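Local coordinates for class II aldolase/adducin domain protein (Pseudomonas syringae pv. phaseolicola 1448A, PDB 3OCR) that is of unproven function but belongs to the class II aldolase/adducin family, which includes metal-dependent lyases, and might bind actin filaments, at residues 56-61 against 126-131; 112-117 against 173-178; 142-147 against 214-219; 160-165 against 188-193; 202-207 against 251-256. All blocks are in the same frame, centred on the assembly; numbering follows the deposited sequence.

Interaction 1 (56-61 against 126-131); sequences THFSAR and LHTHTR
Thr56 CG2 sits over one face of the His129 imidazole, 3.4 Å from the ring centroid and shifted toward the rim on the ND1 side, in a CH-pi contact. With chi1 at 89°, Thr56 OG1 lies between backbone N and carbonyl carbon, where it takes a hydrogen bond from a water; that water in turn accepts one from His129 N. Two residues past Thr56, at Phe58, the Leu126 side chain crosses that of Phe58 obliquely and sets CD2 over one face of the ring, 3.4 Å from Phe58 CG, while Thr128 CG2 meets the ring edge. Phe58 and Leu126 form an antiparallel non-hydrogen-bonded pair, and beside them His127 N donates to His57 O (3.2 Å, 150° at the hydrogen), in the carbonyl plane. Farther out, Asp52 bonds His129 ND1, the backbone oxygen of Leu192 holds His127 ND1, and helix 29-47 packs on Phe58. Both imidazoles are thereby fixed with their other nitrogens together, His127 NE2 and His129 NE2 being 2.9 Å apart, and His190 is close by. This is consistent with the His-x-His metal site of class II aldolases; two NE2 atoms this close would probably disfavour both rings being protonated, as would suit a shared cation.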
# COMPACT_ATOMS: atom_id res chain seq x y z
N THR A 56 10.13 -9.06 17.42
CA THR A 56 11.25 -9.38 16.51
C THR A 56 12.54 -8.59 16.76
O THR A 56 12.54 -7.49 17.30
CB THR A 56 10.86 -9.38 14.99
OG1 THR A 56 11.01 -8.08 14.42
CG2 THR A 56 9.44 -9.93 14.79
N HIS A 57 13.65 -9.19 16.34
CA HIS A 57 14.97 -8.78 16.77
C HIS A 57 16.03 -9.11 15.75
O HIS A 57 15.91 -10.10 15.00
CB HIS A 57 15.31 -9.52 18.06
CG HIS A 57 14.31 -9.31 19.15
ND1 HIS A 57 14.28 -8.16 19.92
CD2 HIS A 57 13.29 -10.08 19.59
CE1 HIS A 57 13.27 -8.24 20.77
NE2 HIS A 57 12.66 -9.39 20.60
N PHE A 58 17.05 -8.27 15.71
CA PHE A 58 18.27 -8.53 14.93
C PHE A 58 19.44 -8.66 15.90
O PHE A 58 19.62 -7.79 16.75
CB PHE A 58 18.57 -7.37 13.99
CG PHE A 58 17.52 -7.11 12.95
CD1 PHE A 58 16.55 -8.06 12.64
CD2 PHE A 58 17.55 -5.93 12.21
CE1 PHE A 58 15.61 -7.82 11.67
CE2 PHE A 58 16.60 -5.68 11.22
CZ PHE A 58 15.63 -6.65 10.95
N SER A 59 20.26 -9.70 15.76
CA SER A 59 21.45 -9.83 16.63
C SER A 59 22.73 -9.85 15.79
O SER A 59 22.70 -10.27 14.63
CB SER A 59 21.36 -11.09 17.50
OG SER A 59 21.28 -12.25 16.69
N ALA A 60 23.84 -9.40 16.40
CA ALA A 60 25.18 -9.50 15.82
C ALA A 60 26.19 -9.92 16.87
O ALA A 60 26.13 -9.45 18.01
CB ALA A 60 25.60 -8.14 15.23
N ARG A 61 27.15 -10.76 16.48
CA ARG A 61 28.26 -11.06 17.35
C ARG A 61 29.21 -9.86 17.46
O ARG A 61 29.52 -9.20 16.47
CB ARG A 61 29.02 -12.29 16.87
CG ARG A 61 30.04 -12.75 17.97
CD ARG A 61 30.90 -13.85 17.50
NE ARG A 61 31.68 -14.49 18.57
CZ ARG A 61 32.86 -14.06 19.04
NH1 ARG A 61 33.40 -12.93 18.60
NH2 ARG A 61 33.49 -14.76 19.98
N LEU A 126 18.93 -12.31 11.69
CA LEU A 126 17.76 -11.45 11.56
C LEU A 126 16.47 -12.23 11.53
O LEU A 126 16.35 -13.22 10.80
CB LEU A 126 17.86 -10.65 10.27
CG LEU A 126 19.20 -9.95 9.98
CD1 LEU A 126 19.16 -9.24 8.63
CD2 LEU A 126 19.63 -8.99 11.08
N HIS A 127 15.48 -11.76 12.27
CA HIS A 127 14.20 -12.42 12.20
C HIS A 127 13.10 -11.39 11.98
O HIS A 127 13.08 -10.39 12.68
CB HIS A 127 13.95 -13.24 13.47
CG HIS A 127 12.55 -13.74 13.58
ND1 HIS A 127 11.95 -14.50 12.60
CD2 HIS A 127 11.61 -13.54 14.54
CE1 HIS A 127 10.71 -14.77 12.96
NE2 HIS A 127 10.48 -14.20 14.13
N THR A 128 12.21 -11.60 11.01
CA THR A 128 11.12 -10.62 10.78
C THR A 128 9.73 -11.25 10.73
O THR A 128 9.57 -12.47 10.47
CB THR A 128 11.29 -9.76 9.48
OG1 THR A 128 11.36 -10.63 8.36
CG2 THR A 128 12.57 -8.88 9.50
N HIS A 129 8.73 -10.39 11.00
CA HIS A 129 7.32 -10.75 10.92
C HIS A 129 6.61 -9.79 9.99
O HIS A 129 5.82 -8.96 10.45
CB HIS A 129 6.64 -10.61 12.27
CG HIS A 129 7.01 -11.65 13.28
ND1 HIS A 129 6.66 -11.54 14.61
CD2 HIS A 129 7.68 -12.82 13.16
CE1 HIS A 129 7.11 -12.59 15.27
NE2 HIS A 129 7.73 -13.38 14.42
N THR A 130 6.86 -9.87 8.70
CA THR A 130 6.23 -8.97 7.74
C THR A 130 5.00 -9.62 7.18
O THR A 130 4.89 -10.85 7.20
CB THR A 130 7.19 -8.67 6.53
OG1 THR A 130 7.46 -9.90 5.82
CG2 THR A 130 8.47 -8.01 7.01
N ARG A 131 4.07 -8.80 6.67
CA ARG A 131 2.87 -9.29 6.01
C ARG A 131 3.15 -10.39 4.98
O ARG A 131 2.57 -11.48 5.04
CB ARG A 131 2.14 -8.11 5.35
CG ARG A 131 0.92 -8.46 4.53
CD ARG A 131 0.56 -7.31 3.58
NE ARG A 131 1.65 -7.04 2.64
CZ ARG A 131 2.20 -5.85 2.42
NH1 ARG A 131 1.75 -4.78 3.07
NH2 ARG A 131 3.19 -5.73 1.54
O HOH W 1 9.47 -7.89 12.03

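Interaction 2 (112-117 against 173-178); sequences HSAIHA and ERLVAD
The flat groups of these two helices all lie off the shared surface. The imidazole of His112 leans on Val125 and His57, and that of His116 meets the ring of Phe69; both are hydrogen-bonded to Ser59 OG, His112 through ND1 and His116 through NE2. On the other helix the guanidinium of Arg174 turns outward to a salt bridge with Glu163. Asp178 OD2 is hydrogen-bonded to His160 ND1; it also stands 3.0 Å from Arg174 O, two acceptors that cannot bond each other.

The side chains that meet between the helices are aliphatic. Ile115, with CG1 beside its own backbone N (chi1 -54°), sends CD1 out to touch Leu175 CG at 3.9 Å, the two side chains crossing at about a right angle. Leu175 has CG anti to its backbone N (chi1 172°), which brings CD2 up to the same methyl and, more loosely, to Ala114 CB at 4.3 Å. Helices 110-118 and 169-179 pack on the same side of the mixed sheet in this alpha/beta fold, Ile115 resting on Val125 of one strand and Leu175 on Met185 and Leu187 of another. Their short segments cross at -49° with axes 9.8 Å apart, their CA atoms nearest at Ile115 and Val176. Val176 adds a looser contact: its CG2, anti to the carbonyl carbon, lies 3.8 Å from Ala114 O and 4.4 Å from Ile115 CD1, and the same side chain also touches Ala118.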
# COMPACT_ATOMS: atom_id res chain seq x y z
N HIS A 112 17.93 -16.40 18.51
CA HIS A 112 19.22 -15.85 18.18
C HIS A 112 20.33 -16.65 18.84
O HIS A 112 21.28 -17.07 18.17
CB HIS A 112 19.26 -14.35 18.53
CG HIS A 112 18.26 -13.56 17.75
ND1 HIS A 112 18.53 -13.04 16.50
CD2 HIS A 112 16.96 -13.26 18.00
CE1 HIS A 112 17.45 -12.43 16.03
NE2 HIS A 112 16.48 -12.55 16.92
N SER A 113 20.18 -16.89 20.14
CA SER A 113 21.13 -17.68 20.92
C SER A 113 21.32 -19.09 20.34
O SER A 113 22.45 -19.56 20.19
CB SER A 113 20.63 -17.79 22.36
OG SER A 113 21.58 -18.51 23.11
N ALA A 114 20.22 -19.77 20.03
CA ALA A 114 20.31 -21.13 19.47
C ALA A 114 21.12 -21.16 18.18
O ALA A 114 21.99 -22.03 17.99
CB ALA A 114 18.90 -21.72 19.24
N ILE A 115 20.84 -20.22 17.28
CA ILE A 115 21.54 -20.18 15.99
C ILE A 115 23.01 -19.75 16.12
O ILE A 115 23.88 -20.43 15.59
CB ILE A 115 20.80 -19.31 14.92
CG1 ILE A 115 19.33 -19.75 14.73
CG2 ILE A 115 21.54 -19.36 13.57
CD1 ILE A 115 19.13 -21.26 14.39
N HIS A 116 23.28 -18.65 16.83
CA HIS A 116 24.65 -18.20 17.08
C HIS A 116 25.56 -19.27 17.71
O HIS A 116 26.76 -19.38 17.38
CB HIS A 116 24.68 -16.92 17.94
CG HIS A 116 24.40 -15.66 17.17
ND1 HIS A 116 25.20 -15.23 16.13
CD2 HIS A 116 23.42 -14.73 17.30
CE1 HIS A 116 24.72 -14.09 15.65
NE2 HIS A 116 23.64 -13.78 16.33
N ALA A 117 25.01 -20.05 18.62
CA ALA A 117 25.80 -21.09 19.28
C ALA A 117 26.13 -22.21 18.29
O ALA A 117 27.26 -22.72 18.27
CB ALA A 117 25.04 -21.64 20.47
N GLU A 173 16.62 -27.87 19.19
CA GLU A 173 17.39 -28.90 18.49
C GLU A 173 16.92 -29.02 17.03
O GLU A 173 17.74 -29.04 16.11
CB GLU A 173 17.27 -30.26 19.19
CG GLU A 173 17.69 -30.30 20.65
CD GLU A 173 17.00 -31.44 21.46
OE1 GLU A 173 16.11 -32.14 20.92
OE2 GLU A 173 17.35 -31.63 22.65
N ARG A 174 15.60 -29.09 16.84
CA ARG A 174 15.02 -29.24 15.50
C ARG A 174 15.29 -28.02 14.63
O ARG A 174 15.53 -28.16 13.42
CB ARG A 174 13.52 -29.52 15.59
CG ARG A 174 13.16 -30.99 15.86
CD ARG A 174 11.66 -31.24 15.74
NE ARG A 174 10.94 -30.67 16.88
CZ ARG A 174 10.43 -31.38 17.89
NH1 ARG A 174 10.53 -32.71 17.92
NH2 ARG A 174 9.81 -30.74 18.88
N LEU A 175 15.30 -26.84 15.25
CA LEU A 175 15.54 -25.58 14.54
C LEU A 175 16.94 -25.57 13.93
O LEU A 175 17.11 -25.17 12.76
CB LEU A 175 15.38 -24.39 15.49
CG LEU A 175 15.74 -22.99 15.05
CD1 LEU A 175 14.70 -22.42 14.08
CD2 LEU A 175 15.83 -22.11 16.29
N VAL A 176 17.93 -26.01 14.71
CA VAL A 176 19.31 -26.10 14.26
C VAL A 176 19.45 -27.21 13.19
O VAL A 176 20.07 -26.99 12.14
CB VAL A 176 20.29 -26.30 15.47
CG1 VAL A 176 21.69 -26.71 15.00
CG2 VAL A 176 20.37 -25.01 16.33
N ALA A 177 18.83 -28.36 13.44
CA ALA A 177 18.84 -29.45 12.47
C ALA A 177 18.20 -29.04 11.14
O ALA A 177 18.75 -29.34 10.08
CB ALA A 177 18.15 -30.70 13.04
N ASP A 178 17.08 -28.32 11.21
CA ASP A 178 16.40 -27.81 10.02
C ASP A 178 17.27 -26.81 9.23
O ASP A 178 17.35 -26.89 8.02
CB ASP A 178 15.06 -27.16 10.39
CG ASP A 178 14.01 -28.15 10.88
OD1 ASP A 178 14.05 -29.36 10.54
OD2 ASP A 178 13.13 -27.72 11.65

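Interaction 3 (142-147 against 214-219); sequences GLLPIS and NIQIAA
Gln216 OE1 is gripped twice: Leu144 N donates to it at 2.8 Å along an almost straight line (174° at the hydrogen), and a water donates to it as well. That water gives its other hydrogen to Leu144 O, so both backbone polar groups of Leu144 are tied to one amide oxygen, one directly and one through solvent. The peptide N-H comes from above the plane of the Gln216 carbonyl rather than along a lone pair. At the other end of the amide, Gln216 NE2 donates to Gly142 O (3.0 Å, 162°), with the acceptor close to the amide plane, and it has a second partner in Gln139 OE1. These bonds at both ends fix the rotation of the group.

The reach comes from an extended side chain, CG anti to the backbone N (chi1 179°), which crosses Leu144 at about a right angle and brings Leu144 CB within 3.7 Å of Gln216 OE1. Leu143 CD1 lies 3.6 Å from the same oxygen. Further along the loop the contact turns apolar: Ile146 CD1 meets Ala219 CB at 3.9 Å, and Ser147 CB touches Ile215 CG2 at 4.0 Å. The third subunit closes over this end, its Ile134 packing on Ser147 and Ile215, while its Asn189 bonds Ile146 O.

A buried glutamine amide thus pins loop 142-147 to the end of helix 199-219, holding Leu144 at the start of an inverse gamma turn centred on Pro145, ahead of the Ser147 N-cap of helix 148-151.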
# COMPACT_ATOMS: atom_id res chain seq x y z
N GLY A 142 5.48 -23.07 0.22
CA GLY A 142 6.41 -22.01 0.60
C GLY A 142 6.80 -21.15 -0.58
O GLY A 142 5.96 -20.80 -1.40
N LEU A 143 8.08 -20.81 -0.68
CA LEU A 143 8.53 -19.86 -1.71
C LEU A 143 8.66 -20.54 -3.06
O LEU A 143 9.48 -21.42 -3.24
CB LEU A 143 9.85 -19.19 -1.30
CG LEU A 143 10.39 -18.08 -2.21
CD1 LEU A 143 9.64 -16.77 -2.07
CD2 LEU A 143 11.89 -17.89 -1.97
N LEU A 144 7.87 -20.07 -4.03
CA LEU A 144 7.76 -20.69 -5.34
C LEU A 144 8.87 -20.18 -6.29
O LEU A 144 9.31 -19.03 -6.16
CB LEU A 144 6.35 -20.41 -5.91
CG LEU A 144 5.14 -20.92 -5.09
CD1 LEU A 144 3.84 -20.33 -5.64
CD2 LEU A 144 5.04 -22.44 -5.13
N PRO A 145 9.34 -21.02 -7.24
CA PRO A 145 10.35 -20.55 -8.19
C PRO A 145 9.71 -19.86 -9.44
O PRO A 145 9.70 -20.43 -10.53
CB PRO A 145 11.10 -21.83 -8.56
CG PRO A 145 10.08 -22.92 -8.47
CD PRO A 145 9.03 -22.46 -7.43
N ILE A 146 9.17 -18.67 -9.27
CA ILE A 146 8.35 -18.05 -10.35
C ILE A 146 8.81 -16.64 -10.72
O ILE A 146 8.17 -15.96 -11.54
CB ILE A 146 6.82 -18.04 -10.02
CG1 ILE A 146 6.54 -17.51 -8.60
CG2 ILE A 146 6.26 -19.45 -10.11
CD1 ILE A 146 6.56 -16.00 -8.49
N SER A 147 9.90 -16.22 -10.12
CA SER A 147 10.48 -14.92 -10.42
C SER A 147 11.99 -15.00 -10.31
O SER A 147 12.52 -15.85 -9.61
CB SER A 147 9.93 -13.85 -9.48
OG SER A 147 10.42 -14.02 -8.13
N ASN A 214 7.00 -10.40 -1.48
CA ASN A 214 6.06 -9.41 -2.01
C ASN A 214 5.53 -9.82 -3.40
O ASN A 214 4.32 -9.70 -3.72
CB ASN A 214 6.74 -8.04 -2.22
CG ASN A 214 7.29 -7.40 -0.95
OD1 ASN A 214 8.29 -6.66 -1.02
ND2 ASN A 214 6.60 -7.57 0.19
N ILE A 215 6.45 -10.24 -4.25
CA ILE A 215 6.17 -10.51 -5.61
C ILE A 215 5.30 -11.78 -5.64
O ILE A 215 4.36 -11.85 -6.44
CB ILE A 215 7.50 -10.80 -6.40
CG1 ILE A 215 8.28 -9.52 -6.69
CG2 ILE A 215 7.19 -11.56 -7.69
CD1 ILE A 215 9.79 -9.79 -6.94
N GLN A 216 5.59 -12.74 -4.78
CA GLN A 216 4.82 -14.04 -4.83
C GLN A 216 3.33 -13.85 -4.52
O GLN A 216 2.45 -14.48 -5.13
CB GLN A 216 5.33 -15.02 -3.79
CG GLN A 216 4.50 -16.42 -3.83
CD GLN A 216 5.24 -17.55 -3.13
OE1 GLN A 216 6.44 -17.73 -3.34
NE2 GLN A 216 4.54 -18.29 -2.29
N ILE A 217 3.06 -13.01 -3.51
CA ILE A 217 1.71 -12.77 -3.04
C ILE A 217 0.89 -12.13 -4.19
O ILE A 217 -0.23 -12.57 -4.45
CB ILE A 217 1.68 -11.86 -1.77
CG1 ILE A 217 2.34 -12.57 -0.57
CG2 ILE A 217 0.22 -11.45 -1.38
CD1 ILE A 217 1.94 -14.05 -0.41
N ALA A 218 1.48 -11.16 -4.89
CA ALA A 218 0.84 -10.57 -6.11
C ALA A 218 0.67 -11.61 -7.23
O ALA A 218 -0.46 -11.78 -7.79
CB ALA A 218 1.64 -9.39 -6.61
N ALA A 219 1.75 -12.32 -7.54
CA ALA A 219 1.79 -13.29 -8.67
C ALA A 219 0.69 -14.32 -8.59
O ALA A 219 0.02 -14.67 -9.60
CB ALA A 219 3.18 -14.01 -8.72
O HOH W 2 7.92 -16.75 -5.45

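Interaction 4 (160-165 against 188-193); sequences HGYEGI and RNHGLL
Residues 188-193 turn from strand 184-187 into strand 191-196, with a classic beta bulge where His190 and Gly191 both face Leu187; the loop leaving edge strand 157-160 folds against that turn.

Direct hydrogen bonding between the two is backbone to backbone: Arg188 N donates to His160 O (2.9 Å, 147° at the hydrogen), lying in the carbonyl plane and continuing the pairing of the parallel strands for one more step. Two waters extend it. One donates to both His160 O and Arg188 O; the other accepts from Tyr162 N and donates to Asn189 OD1 at 2.9 Å. The amide nitrogen of Asn189 points to the second subunit, where Val228 O and Ile146 O receive it.

Aromatic contact comes from Tyr162, whose CG stands anti to the backbone N (chi1 -168°). Its ring edge is turned to the face of the His190 ring in an offset edge-to-face pair, the centroids 5.6 Å apart and the planes at 74°. Tyr162 CD1 comes within 3.8 Å of His190 CB, while Tyr162 OH bonds Gln148 of the second subunit. His190 also meets His127 and His129, so the tyrosine backs a histidine cluster that resembles the metal site of class II aldolases.

Packing completes the contact: Tyr162 CB is pressed to 3.2 Å from Arg188 O. One face of the phenol ring has Asn189 O off toward its rim, and over the centre of the opposite face stands Gly164 N, 3.5 Å above the plane.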
# COMPACT_ATOMS: atom_id res chain seq x y z
N HIS A 160 11.21 -24.72 8.73
CA HIS A 160 11.04 -25.16 10.11
C HIS A 160 9.53 -25.09 10.44
O HIS A 160 8.93 -24.01 10.40
CB HIS A 160 11.89 -24.28 11.06
CG HIS A 160 11.68 -24.57 12.51
ND1 HIS A 160 12.19 -25.69 13.13
CD2 HIS A 160 11.02 -23.87 13.47
CE1 HIS A 160 11.83 -25.69 14.41
NE2 HIS A 160 11.14 -24.59 14.64
N GLY A 161 8.94 -26.25 10.70
CA GLY A 161 7.54 -26.39 11.15
C GLY A 161 7.24 -25.63 12.44
O GLY A 161 8.05 -25.63 13.35
N TYR A 162 6.06 -25.02 12.51
CA TYR A 162 5.67 -24.18 13.65
C TYR A 162 5.39 -25.00 14.91
O TYR A 162 4.63 -25.99 14.87
CB TYR A 162 4.44 -23.32 13.31
CG TYR A 162 4.19 -22.24 14.36
CD1 TYR A 162 5.16 -21.29 14.66
CD2 TYR A 162 2.97 -22.20 15.07
CE1 TYR A 162 4.93 -20.28 15.64
CE2 TYR A 162 2.74 -21.22 16.04
CZ TYR A 162 3.72 -20.26 16.30
OH TYR A 162 3.47 -19.32 17.29
N GLU A 163 5.96 -24.57 16.03
CA GLU A 163 5.73 -25.30 17.29
C GLU A 163 5.22 -24.43 18.45
O GLU A 163 5.02 -24.92 19.54
CB GLU A 163 6.99 -26.08 17.69
CG GLU A 163 7.51 -27.02 16.60
CD GLU A 163 8.60 -27.95 17.10
OE1 GLU A 163 8.50 -28.43 18.25
OE2 GLU A 163 9.57 -28.19 16.34
N GLY A 164 4.99 -23.15 18.20
CA GLY A 164 4.41 -22.28 19.22
C GLY A 164 5.32 -21.10 19.44
O GLY A 164 6.28 -20.91 18.70
N ILE A 165 5.02 -20.31 20.47
CA ILE A 165 5.74 -19.05 20.70
C ILE A 165 7.11 -19.30 21.34
O ILE A 165 8.13 -18.88 20.81
CB ILE A 165 4.90 -18.04 21.53
CG1 ILE A 165 3.61 -17.68 20.77
CG2 ILE A 165 5.71 -16.78 21.86
CD1 ILE A 165 2.55 -16.94 21.60
N ARG A 188 7.79 -21.64 9.23
CA ARG A 188 6.44 -21.80 8.77
C ARG A 188 5.43 -21.22 9.77
O ARG A 188 5.59 -21.39 11.00
CB ARG A 188 6.10 -23.30 8.49
CG ARG A 188 6.88 -23.97 7.37
CD ARG A 188 6.21 -25.31 7.08
NE ARG A 188 7.03 -26.21 6.28
CZ ARG A 188 7.03 -26.26 4.95
NH1 ARG A 188 6.26 -25.44 4.23
NH2 ARG A 188 7.81 -27.14 4.34
N ASN A 189 4.41 -20.57 9.22
CA ASN A 189 3.35 -19.86 9.94
C ASN A 189 3.92 -18.84 10.90
O ASN A 189 3.31 -18.56 11.93
CB ASN A 189 2.48 -20.84 10.71
CG ASN A 189 1.92 -21.94 9.82
OD1 ASN A 189 2.43 -23.05 9.85
ND2 ASN A 189 0.90 -21.62 9.00
N HIS A 190 5.10 -18.32 10.64
CA HIS A 190 5.72 -17.55 11.70
C HIS A 190 6.43 -16.34 11.14
O HIS A 190 6.17 -15.23 11.60
CB HIS A 190 6.61 -18.48 12.57
CG HIS A 190 7.31 -17.78 13.71
ND1 HIS A 190 8.19 -18.43 14.54
CD2 HIS A 190 7.27 -16.50 14.14
CE1 HIS A 190 8.65 -17.58 15.45
NE2 HIS A 190 8.11 -16.39 15.21
N GLY A 191 7.29 -16.54 10.14
CA GLY A 191 8.00 -15.44 9.47
C GLY A 191 9.34 -15.87 8.85
O GLY A 191 9.53 -17.04 8.43
N LEU A 192 10.28 -14.93 8.78
CA LEU A 192 11.51 -15.19 8.03
C LEU A 192 12.73 -15.06 8.92
O LEU A 192 12.76 -14.23 9.83
CB LEU A 192 11.65 -14.23 6.84
CG LEU A 192 10.49 -14.05 5.84
CD1 LEU A 192 10.83 -12.89 4.91
CD2 LEU A 192 10.18 -15.33 5.05
N LEU A 193 13.75 -15.86 8.61
CA LEU A 193 15.02 -15.78 9.28
C LEU A 193 16.18 -15.81 8.27
O LEU A 193 16.26 -16.65 7.36
CB LEU A 193 15.15 -16.88 10.34
CG LEU A 193 16.36 -16.73 11.27
CD1 LEU A 193 16.04 -17.07 12.69
CD2 LEU A 193 17.55 -17.55 10.75
O HOH W 3 7.87 -22.23 12.25
O HOH W 4 4.12 -25.38 10.46

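Interaction 5 (202-207 against 251-256); sequences AIQQLH and PGVARH
Gln204, His207 and His256 all set CG anti to the backbone N (chi1 -167° in His207), so each side chain reaches straight out from its helix into the crossing. Gln204 stays extended beyond CG and lays that carbon over the centre of the His256 ring, 3.9 Å from the centroid, a CH-pi contact. Its amide runs on past the ring, putting Gln204 OE1 3.2 Å from Val253 CG2. His207 meets the same imidazole at its rim: His207 ND1 and His256 NE2 share a hydrogen bond of 2.9 Å, with the two ring planes 75° apart and neither ring over the other's face. The helices themselves cross steeply, at 76° with the segment axes 9.8 Å apart, and here helix 251-265 is strapped over helix 199-219, which packs against the central sheet through Leu206 on Leu126 and Thr128. The third subunit joins in, its Tyr55 OH bonding His256 ND1 and its His53 meeting both rings. One of the two linked nitrogens must carry the hydrogen and the other accept it, so the tautomers are coupled, and a state with both imidazoles cationic would probably be disfavoured.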
# COMPACT_ATOMS: atom_id res chain seq x y z
N ALA A 202 23.66 -10.47 5.92
CA ALA A 202 22.35 -10.86 6.44
C ALA A 202 21.25 -9.94 5.92
O ALA A 202 20.18 -10.40 5.52
CB ALA A 202 22.36 -10.90 8.00
N ILE A 203 21.52 -8.64 5.92
CA ILE A 203 20.55 -7.68 5.46
C ILE A 203 20.30 -7.79 3.96
O ILE A 203 19.16 -7.57 3.51
CB ILE A 203 21.00 -6.23 5.84
CG1 ILE A 203 20.67 -5.93 7.30
CG2 ILE A 203 20.36 -5.23 4.91
CD1 ILE A 203 19.15 -5.83 7.66
N GLN A 204 21.35 -8.10 3.17
CA GLN A 204 21.16 -8.22 1.73
C GLN A 204 20.24 -9.39 1.46
O GLN A 204 19.31 -9.28 0.67
CB GLN A 204 22.47 -8.43 0.95
CG GLN A 204 22.23 -8.46 -0.60
CD GLN A 204 23.50 -8.55 -1.44
OE1 GLN A 204 24.52 -9.06 -1.00
NE2 GLN A 204 23.43 -8.05 -2.66
N GLN A 205 20.49 -10.52 2.12
CA GLN A 205 19.64 -11.70 1.95
C GLN A 205 18.20 -11.43 2.40
O GLN A 205 17.25 -11.89 1.75
CB GLN A 205 20.21 -12.87 2.75
CG GLN A 205 21.63 -13.30 2.34
CD GLN A 205 21.87 -14.75 2.67
OE1 GLN A 205 21.73 -15.62 1.81
NE2 GLN A 205 22.21 -15.03 3.93
N LEU A 206 18.02 -10.69 3.50
CA LEU A 206 16.68 -10.41 4.01
C LEU A 206 15.88 -9.50 3.05
O LEU A 206 14.71 -9.79 2.74
CB LEU A 206 16.72 -9.80 5.42
CG LEU A 206 15.37 -9.38 6.04
CD1 LEU A 206 14.51 -10.59 6.33
CD2 LEU A 206 15.61 -8.52 7.31
N HIS A 207 16.50 -8.41 2.63
CA HIS A 207 15.97 -7.51 1.61
C HIS A 207 15.50 -8.25 0.35
O HIS A 207 14.40 -7.97 -0.14
CB HIS A 207 17.02 -6.45 1.26
CG HIS A 207 16.49 -5.29 0.46
ND1 HIS A 207 17.30 -4.28 -0.01
CD2 HIS A 207 15.23 -4.97 0.05
CE1 HIS A 207 16.58 -3.39 -0.67
NE2 HIS A 207 15.32 -3.78 -0.64
N PRO A 251 31.97 -8.46 -3.30
CA PRO A 251 31.82 -7.00 -3.53
C PRO A 251 30.37 -6.51 -3.73
O PRO A 251 30.07 -5.33 -3.52
CB PRO A 251 32.67 -6.74 -4.79
CG PRO A 251 32.96 -8.08 -5.38
CD PRO A 251 32.83 -9.11 -4.31
N GLY A 252 29.48 -7.42 -4.13
CA GLY A 252 28.08 -7.07 -4.29
C GLY A 252 27.37 -6.77 -2.98
O GLY A 252 26.40 -6.01 -2.95
N VAL A 253 27.84 -7.37 -1.88
CA VAL A 253 27.29 -7.13 -0.55
C VAL A 253 27.56 -5.68 -0.10
O VAL A 253 26.64 -4.97 0.32
CB VAL A 253 27.84 -8.14 0.50
CG1 VAL A 253 27.38 -7.81 1.89
CG2 VAL A 253 27.43 -9.58 0.13
N ALA A 254 28.81 -5.25 -0.23
CA ALA A 254 29.22 -3.89 0.16
C ALA A 254 28.47 -2.83 -0.64
O ALA A 254 28.02 -1.84 -0.09
CB ALA A 254 30.73 -3.72 -0.00
N ARG A 255 28.31 -3.05 -1.94
CA ARG A 255 27.64 -2.08 -2.81
C ARG A 255 26.16 -1.89 -2.41
O ARG A 255 25.67 -0.76 -2.31
CB ARG A 255 27.76 -2.54 -4.27
CG ARG A 255 27.22 -1.58 -5.30
CD ARG A 255 27.42 -2.11 -6.74
NE ARG A 255 28.83 -2.36 -7.01
CZ ARG A 255 29.36 -3.57 -7.16
NH1 ARG A 255 28.60 -4.66 -7.11
NH2 ARG A 255 30.66 -3.68 -7.38
N HIS A 256 25.46 -3.01 -2.23
CA HIS A 256 24.06 -3.02 -1.81
C HIS A 256 23.91 -2.31 -0.47
O HIS A 256 23.00 -1.51 -0.29
CB HIS A 256 23.60 -4.48 -1.68
CG HIS A 256 22.15 -4.66 -1.37
ND1 HIS A 256 21.25 -5.15 -2.30
CD2 HIS A 256 21.45 -4.47 -0.23
CE1 HIS A 256 20.05 -5.23 -1.74
NE2 HIS A 256 20.15 -4.83 -0.49

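From the N terminus, interaction 1 closes the first loop by pairing strands 58-61 and 124-128 in the sheet. Before it closes, interaction 2 opens at helix 110-118, so the two cross; it ends on helix 169-179. Interaction 3 opens inside that span and crosses interaction 2, tying the loop before helix 148-151 to helix 199-219. Interaction 4 also crosses interaction 2 but is nested within interaction 3, joining the strand 157-160 exit to the turn before strand 191-196. Interaction 5 crosses only interaction 3, sharing helix 199-219 with it, and brings in helix 251-265. Interactions 1 and 4 meet through neighbouring strands 124-128 and 191-196.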